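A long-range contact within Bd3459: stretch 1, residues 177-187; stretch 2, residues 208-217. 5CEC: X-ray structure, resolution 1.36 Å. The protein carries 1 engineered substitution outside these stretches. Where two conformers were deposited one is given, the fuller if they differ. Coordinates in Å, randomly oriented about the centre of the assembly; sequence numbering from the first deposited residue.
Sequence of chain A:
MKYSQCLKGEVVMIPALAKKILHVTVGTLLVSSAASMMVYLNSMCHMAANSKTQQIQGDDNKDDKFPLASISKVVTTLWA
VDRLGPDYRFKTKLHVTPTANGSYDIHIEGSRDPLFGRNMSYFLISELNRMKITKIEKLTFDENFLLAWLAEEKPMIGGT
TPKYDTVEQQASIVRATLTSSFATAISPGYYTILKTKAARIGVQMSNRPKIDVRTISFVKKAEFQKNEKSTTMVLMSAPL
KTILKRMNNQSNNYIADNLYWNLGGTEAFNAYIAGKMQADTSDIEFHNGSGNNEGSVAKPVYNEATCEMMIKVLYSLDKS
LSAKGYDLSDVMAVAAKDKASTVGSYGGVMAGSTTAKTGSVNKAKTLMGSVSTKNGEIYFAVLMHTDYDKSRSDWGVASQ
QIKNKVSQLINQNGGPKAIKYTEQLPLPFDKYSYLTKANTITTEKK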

# COMPACT_ATOMS: atom_id res chain seq x y z
N THR A 177 -10.17 7.19 22.92
CA THR A 177 -9.02 6.37 22.56
C THR A 177 -7.92 6.47 23.63
O THR A 177 -7.29 5.47 23.96
N LEU A 178 -7.70 7.67 24.17
CA LEU A 178 -6.77 7.83 25.27
C LEU A 178 -7.19 6.98 26.46
O LEU A 178 -6.37 6.31 27.06
N THR A 179 -8.48 6.96 26.76
CA THR A 179 -8.99 6.25 27.91
C THR A 179 -8.92 4.74 27.70
O THR A 179 -8.51 4.02 28.61
N SER A 180 -9.29 4.26 26.52
CA SER A 180 -9.46 2.82 26.33
C SER A 180 -8.23 2.13 25.78
O SER A 180 -8.12 0.92 25.90
N SER A 181 -7.31 2.90 25.18
CA SER A 181 -6.13 2.33 24.56
C SER A 181 -4.82 2.88 25.11
O SER A 181 -3.96 2.11 25.52
N PHE A 182 -4.66 4.20 25.14
CA PHE A 182 -3.39 4.75 25.61
C PHE A 182 -3.15 4.42 27.08
O PHE A 182 -2.02 4.15 27.49
N ALA A 183 -4.23 4.44 27.86
CA ALA A 183 -4.15 4.34 29.32
C ALA A 183 -4.38 2.92 29.85
O ALA A 183 -4.41 2.73 31.07
N THR A 184 -4.49 1.92 28.98
CA THR A 184 -4.78 0.56 29.40
C THR A 184 -3.65 -0.39 29.03
O THR A 184 -2.77 -0.07 28.25
N ALA A 185 -3.70 -1.59 29.59
CA ALA A 185 -2.62 -2.55 29.48
C ALA A 185 -2.13 -2.69 28.05
O ALA A 185 -2.90 -2.93 27.12
N ILE A 186 -0.82 -2.58 27.88
CA ILE A 186 -0.19 -2.65 26.56
C ILE A 186 -0.12 -4.10 26.09
O ILE A 186 0.36 -4.98 26.82
N SER A 187 -0.58 -4.35 24.87
CA SER A 187 -0.53 -5.65 24.25
C SER A 187 0.90 -6.19 24.18
O SER A 187 1.74 -5.60 23.48
N ARG A 208 9.00 -3.20 29.99
CA ARG A 208 7.72 -3.40 30.69
C ARG A 208 6.97 -2.08 30.78
O ARG A 208 6.77 -1.54 31.86
N PRO A 209 6.55 -1.54 29.64
CA PRO A 209 5.90 -0.25 29.65
C PRO A 209 4.55 -0.24 30.36
O PRO A 209 3.73 -1.13 30.13
N LYS A 210 4.32 0.76 31.20
CA LYS A 210 3.04 0.87 31.91
C LYS A 210 2.83 2.30 32.37
O LYS A 210 3.74 2.92 32.91
N ILE A 211 1.61 2.80 32.18
CA ILE A 211 1.23 4.14 32.64
C ILE A 211 -0.14 4.03 33.35
O ILE A 211 -0.95 3.20 32.97
N ASP A 212 -0.38 4.87 34.35
CA ASP A 212 -1.69 5.01 34.97
C ASP A 212 -2.12 6.44 34.75
O ASP A 212 -1.37 7.34 35.03
N VAL A 213 -3.33 6.65 34.24
CA VAL A 213 -3.88 7.99 33.99
C VAL A 213 -5.22 8.13 34.71
O VAL A 213 -6.13 7.33 34.49
N ARG A 214 -5.37 9.17 35.55
CA ARG A 214 -6.60 9.30 36.34
C ARG A 214 -7.69 10.03 35.57
O ARG A 214 -8.81 9.50 35.45
N THR A 215 -7.40 11.23 35.06
CA THR A 215 -8.39 12.09 34.41
C THR A 215 -7.86 12.50 33.05
O THR A 215 -6.70 12.83 32.91
N ILE A 216 -8.73 12.47 32.05
CA ILE A 216 -8.38 12.84 30.68
C ILE A 216 -9.39 13.85 30.17
O ILE A 216 -10.61 13.59 30.25
N SER A 217 -8.92 14.96 29.62
CA SER A 217 -9.85 15.96 29.08
C SER A 217 -9.24 16.81 27.97
O SER A 217 -8.05 16.90 27.84

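Stretch 1 is the end of a helix followed by a loop. Stretch 2 is a short loop that leads into a strand. No direct hydrogen bond joins them. Apolar side chains and three bridging waters make the contact, which buries 392 Å² summed over both sides.

Thr177 lies out of reach of stretch 2. Thr177 O accepts from Ser181 N at 2.8 Å, an ordinary helical bond, and from Phe182 N at 3.1 Å, five residues on, the wider pi-type spacing.

Leu178 is buried and points toward stretch 2. Its chi1 is m and its chi2 is t. Leu178 CD1 lies 3.8 Å from Ile216 CG2, an apolar contact. Ile216 also points inward, with chi1 m and chi2 t, and has the largest covered area of any residue here.

Thr179 points sideways in rotamer m. Thr179 OG1 comes 3.6 Å from Ile216 CD1, so Ile216 meets both Leu178 and Thr179. The hydroxyl has its hydrogen-bond partner just outside the stretches.

Ser180 and Ser181 do not reach stretch 2.

Phe182 starts out sideways, but the end of its side chain comes nearer to stretch 2. Its chi1 is t and its chi2 is -88°. The closest contact uses the backbone: Phe182 O is 3.7 Å from Ile211 CG2. Ile211 is buried and points toward stretch 1, with chi1 t and chi2 p.

Ala183 is the first residue to leave helical geometry. Ala183 N still donates to Leu178 O at 3.0 Å, again five residues apart. The methyl group points sideways, and Ala183 CB packs 3.9 Å from Val213 CG2. Val213 points inward with chi1 t. Two waters bind the carbonyl oxygen of Ala183. Water 1 donates to Ala183 O at 2.8 Å and accepts from Val213 N at 2.9 Å. Water 2 donates to Ala183 O at 3.1 Å and to Ile211 O at 2.8 Å. Two carbonyl oxygens cannot hydrogen-bond to each other, so water 2 donates one hydrogen bond to each.

Thr184 points away, with chi1 p. Thr184 OG1 donates to Ser180 O at 2.8 Å, which ties the loop back to the helix.

Ile186 points toward stretch 2, with chi1 m and chi2 t. Ile186 CD1 packs 3.6 Å from Pro209 CB. Pro209 points toward stretch 1 at CB, and its ring has a C-gamma endo pucker. Water 3 joins the two backbones beside this contact, accepting from Ile186 N at 3.1 Å and donating to Pro209 O at 2.8 Å.

Ser187, chi1 t, caps the helix that follows.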

# COMPACT_ATOMS: atom_id res chain seq x y z
CB THR A 177 -8.47 6.81 21.18
OG1 THR A 177 -9.52 6.72 20.22
CG2 THR A 177 -7.28 5.96 20.75
CB LEU A 178 -6.62 9.29 25.67
CG LEU A 178 -5.74 10.17 24.76
CD1 LEU A 178 -5.92 11.63 25.13
CD2 LEU A 178 -4.28 9.74 24.84
CB THR A 179 -10.43 6.68 28.20
OG1 THR A 179 -10.49 8.09 28.46
CG2 THR A 179 -11.08 5.92 29.37
CB SER A 180 -10.68 2.55 25.46
OG SER A 180 -11.85 2.96 26.15
CB SER A 181 -6.18 2.54 23.03
OG SER A 181 -7.27 1.84 22.48
CB PHE A 182 -3.39 6.28 25.39
CG PHE A 182 -2.10 6.94 25.72
CD1 PHE A 182 -1.84 7.38 27.01
CD2 PHE A 182 -1.11 7.07 24.75
CE1 PHE A 182 -0.65 7.99 27.31
CE2 PHE A 182 0.10 7.66 25.05
CZ PHE A 182 0.32 8.11 26.33
CB ALA A 183 -5.15 5.30 29.96
CB THR A 184 -6.11 0.07 28.80
OG1 THR A 184 -5.99 -0.03 27.38
CG2 THR A 184 -7.25 1.03 29.14
CB ALA A 185 -3.06 -3.90 30.02
CB ILE A 186 1.20 -2.01 26.60
CG1 ILE A 186 1.02 -0.50 26.65
CG2 ILE A 186 2.06 -2.42 25.41
CD1 ILE A 186 2.29 0.28 26.90
CB SER A 187 -1.08 -5.58 22.82
OG SER A 187 -0.80 -6.76 22.13
CB ARG A 208 7.96 -3.88 32.13
CG ARG A 208 8.59 -5.25 32.29
CD ARG A 208 7.56 -6.31 32.65
NE ARG A 208 8.17 -7.64 32.72
CZ ARG A 208 8.54 -8.36 31.66
NH1 ARG A 208 8.37 -7.92 30.41
NH2 ARG A 208 9.09 -9.56 31.85
CB PRO A 209 5.68 0.01 28.15
CG PRO A 209 5.46 -1.36 27.60
CD PRO A 209 6.49 -2.18 28.32
CB LYS A 210 2.98 -0.10 33.11
CG LYS A 210 1.62 -0.16 33.80
CD LYS A 210 1.55 -1.28 34.84
CE LYS A 210 0.17 -1.36 35.47
NZ LYS A 210 0.08 -2.45 36.48
CB ILE A 211 1.20 5.10 31.41
CG1 ILE A 211 1.21 6.56 31.81
CG2 ILE A 211 0.03 4.86 30.49
CD1 ILE A 211 2.57 7.05 32.24
CB ASP A 212 -1.62 4.68 36.47
CG ASP A 212 -2.19 3.33 36.79
OD1 ASP A 212 -3.43 3.25 36.96
OD2 ASP A 212 -1.40 2.36 36.87
CB VAL A 213 -4.09 8.25 32.49
CG1 VAL A 213 -4.56 9.68 32.29
CG2 VAL A 213 -2.83 7.97 31.70
CB ARG A 214 -6.37 9.96 37.69
CG ARG A 214 -7.64 9.91 38.56
CD ARG A 214 -7.39 10.05 40.05
NE ARG A 214 -6.52 9.02 40.59
CZ ARG A 214 -5.91 9.08 41.78
NH1 ARG A 214 -6.04 10.15 42.57
NH2 ARG A 214 -5.14 8.07 42.17
CB THR A 215 -8.61 13.39 35.23
OG1 THR A 215 -9.01 13.03 36.54
CG2 THR A 215 -9.68 14.26 34.58
CB ILE A 216 -8.33 11.62 29.75
CG1 ILE A 216 -7.34 10.59 30.30
CG2 ILE A 216 -7.98 12.05 28.32
CD1 ILE A 216 -7.32 9.26 29.61
CB SER A 217 -10.44 16.82 30.17
OG SER A 217 -9.47 17.56 30.84
O HOH W 1 -4.70 4.17 33.43
O HOH W 2 -2.37 0.87 32.44
O HOH W 3 0.95 -1.62 30.20